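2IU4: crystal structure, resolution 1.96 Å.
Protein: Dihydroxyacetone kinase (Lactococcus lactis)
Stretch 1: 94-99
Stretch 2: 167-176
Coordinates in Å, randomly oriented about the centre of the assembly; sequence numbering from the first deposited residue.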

# COMPACT_ATOMS: atom_id res chain seq x y z
N GLY B 94 6.78 -25.37 22.04
CA GLY B 94 7.36 -25.52 23.37
C GLY B 94 8.51 -24.55 23.64
O GLY B 94 9.23 -24.71 24.63
N LYS B 95 8.71 -23.57 22.75
CA LYS B 95 9.66 -22.50 23.04
C LYS B 95 9.06 -21.15 23.47
O LYS B 95 9.75 -20.14 23.54
CB LYS B 95 10.74 -22.34 21.95
CG LYS B 95 10.26 -22.05 20.55
CD LYS B 95 11.36 -22.35 19.50
CE LYS B 95 11.99 -23.72 19.63
NZ LYS B 95 11.52 -24.79 18.69
N GLY B 96 7.77 -21.15 23.77
CA GLY B 96 7.08 -19.90 24.06
C GLY B 96 6.27 -19.44 22.86
O GLY B 96 6.50 -19.88 21.74
N VAL B 97 5.30 -18.57 23.12
CA VAL B 97 4.55 -17.91 22.06
C VAL B 97 4.39 -16.50 22.61
O VAL B 97 4.04 -16.32 23.78
CB VAL B 97 3.16 -18.53 21.84
CG1 VAL B 97 2.37 -17.67 20.83
CG2 VAL B 97 3.27 -19.98 21.29
N PHE B 98 4.68 -15.49 21.78
CA PHE B 98 4.49 -14.10 22.19
C PHE B 98 3.31 -13.48 21.45
O PHE B 98 3.17 -13.66 20.24
CB PHE B 98 5.74 -13.25 21.94
CG PHE B 98 5.76 -12.00 22.76
CD1 PHE B 98 6.12 -12.04 24.10
CD2 PHE B 98 5.40 -10.79 22.21
CE1 PHE B 98 6.13 -10.90 24.87
CE2 PHE B 98 5.41 -9.63 22.98
CZ PHE B 98 5.77 -9.68 24.31
N VAL B 99 2.48 -12.74 22.18
CA VAL B 99 1.25 -12.17 21.62
C VAL B 99 1.28 -10.66 21.80
O VAL B 99 1.57 -10.19 22.90
CB VAL B 99 0.03 -12.70 22.37
CG1 VAL B 99 -1.25 -12.11 21.77
CG2 VAL B 99 0.02 -14.22 22.31
N SER B 167 15.09 -15.57 22.88
CA SER B 167 14.24 -16.43 23.69
C SER B 167 12.94 -15.73 24.09
O SER B 167 12.85 -14.51 24.02
CB SER B 167 15.01 -16.82 24.95
OG SER B 167 15.04 -15.68 25.77
N ILE B 168 11.94 -16.49 24.52
CA ILE B 168 10.65 -15.89 24.88
C ILE B 168 10.88 -14.88 26.01
O ILE B 168 10.26 -13.82 26.05
CB ILE B 168 9.63 -16.95 25.32
CG1 ILE B 168 8.28 -16.31 25.64
CG2 ILE B 168 10.13 -17.74 26.51
CD1 ILE B 168 7.53 -15.87 24.41
N ASP B 169 11.79 -15.18 26.93
CA ASP B 169 12.07 -14.23 27.99
C ASP B 169 12.73 -12.96 27.47
O ASP B 169 12.38 -11.85 27.90
CB ASP B 169 12.93 -14.82 29.10
CG ASP B 169 12.71 -14.13 30.43
OD1 ASP B 169 13.51 -13.25 30.81
OD2 ASP B 169 11.70 -14.48 31.09
N GLU B 170 13.69 -13.09 26.57
CA GLU B 170 14.33 -11.89 26.03
C GLU B 170 13.37 -11.05 25.19
O GLU B 170 13.46 -9.82 25.14
CB GLU B 170 15.55 -12.27 25.20
CG GLU B 170 16.68 -12.76 26.06
CD GLU B 170 17.64 -13.67 25.32
OE1 GLU B 170 17.31 -14.13 24.20
OE2 GLU B 170 18.74 -13.91 25.88
N ILE B 171 12.46 -11.73 24.51
CA ILE B 171 11.48 -11.05 23.68
C ILE B 171 10.57 -10.21 24.56
O ILE B 171 10.29 -9.04 24.27
CB ILE B 171 10.63 -12.04 22.86
CG1 ILE B 171 11.49 -12.62 21.74
CG2 ILE B 171 9.42 -11.32 22.25
CD1 ILE B 171 10.96 -13.90 21.16
N GLU B 172 10.13 -10.81 25.65
CA GLU B 172 9.31 -10.09 26.62
C GLU B 172 10.03 -8.86 27.16
O GLU B 172 9.46 -7.78 27.29
CB GLU B 172 8.94 -10.98 27.79
CG GLU B 172 7.96 -10.29 28.72
CD GLU B 172 7.45 -11.17 29.83
OE1 GLU B 172 8.25 -11.96 30.38
OE2 GLU B 172 6.24 -11.06 30.15
N GLN B 173 11.30 -9.02 27.50
CA GLN B 173 12.07 -7.89 27.99
C GLN B 173 12.23 -6.81 26.95
O GLN B 173 12.20 -5.62 27.28
CB GLN B 173 13.45 -8.33 28.48
CG GLN B 173 13.41 -9.17 29.74
CD GLN B 173 12.84 -8.41 30.93
OE1 GLN B 173 13.31 -7.33 31.27
NE2 GLN B 173 11.82 -8.98 31.57
N LEU B 174 12.43 -7.20 25.69
CA LEU B 174 12.56 -6.23 24.62
C LEU B 174 11.21 -5.51 24.46
O LEU B 174 11.14 -4.30 24.30
CB LEU B 174 12.94 -6.92 23.29
CG LEU B 174 13.08 -6.02 22.05
CD1 LEU B 174 14.03 -4.86 22.33
CD2 LEU B 174 13.55 -6.84 20.82
N ALA B 175 10.13 -6.26 24.51
CA ALA B 175 8.80 -5.67 24.38
C ALA B 175 8.58 -4.60 25.48
O ALA B 175 8.05 -3.53 25.20
CB ALA B 175 7.75 -6.80 24.48
N LEU B 176 9.00 -4.90 26.71
CA LEU B 176 8.87 -4.00 27.85
C LEU B 176 9.72 -2.76 27.73
O LEU B 176 9.41 -1.72 28.31
CB LEU B 176 9.22 -4.72 29.17
CG LEU B 176 8.12 -5.68 29.65
CD1 LEU B 176 8.67 -6.65 30.69
CD2 LEU B 176 6.97 -4.85 30.22
O HOH W 1 12.20 -19.37 23.95

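Strand residues 97-99 lie against the first turns of a helix (168-176), the two running nearly parallel at 17° with axes 9.1 Å apart; no direct hydrogen bond joins them. Gly 94 stays clear of the helix. At Lys 95 the backbone makes the contact: its carbonyl O sits 3.7 Å from Ile 168 CB and accepts from water 1 (Lys 95 O to water O, 2.6 Å), which in turn accepts from Ile 168 N (2.9 Å to water O), the amide of the first helix residue. At Gly 96 the two backbones come nearest by CA position, Gly 96 CA lying 5.4 Å from Ile 168 CA; a CB here would fall 2.6 Å from Ile 168 CB, and the backbone angles alone already call for glycine. The CA-to-CB bond of Val 97 points away, but its carbonyl O lies 3.6 Å from Ile 168 CD1. The CA-to-CB bond of Phe 98 points toward the helix, and its side chain supplies most of the apolar contact. Ile 168 CD1 meets Phe 98 CB at 4.0 Å, near the ring plane, while Ile 171 CG2 lies over one face, 3.9 Å from the Phe 98 ring centroid, in a CH-pi contact. Farther out, Phe 98 CE1 reaches Glu 172 CA (3.7 Å) and Phe 98 CZ packs on Ala 175 CB (3.5 Å).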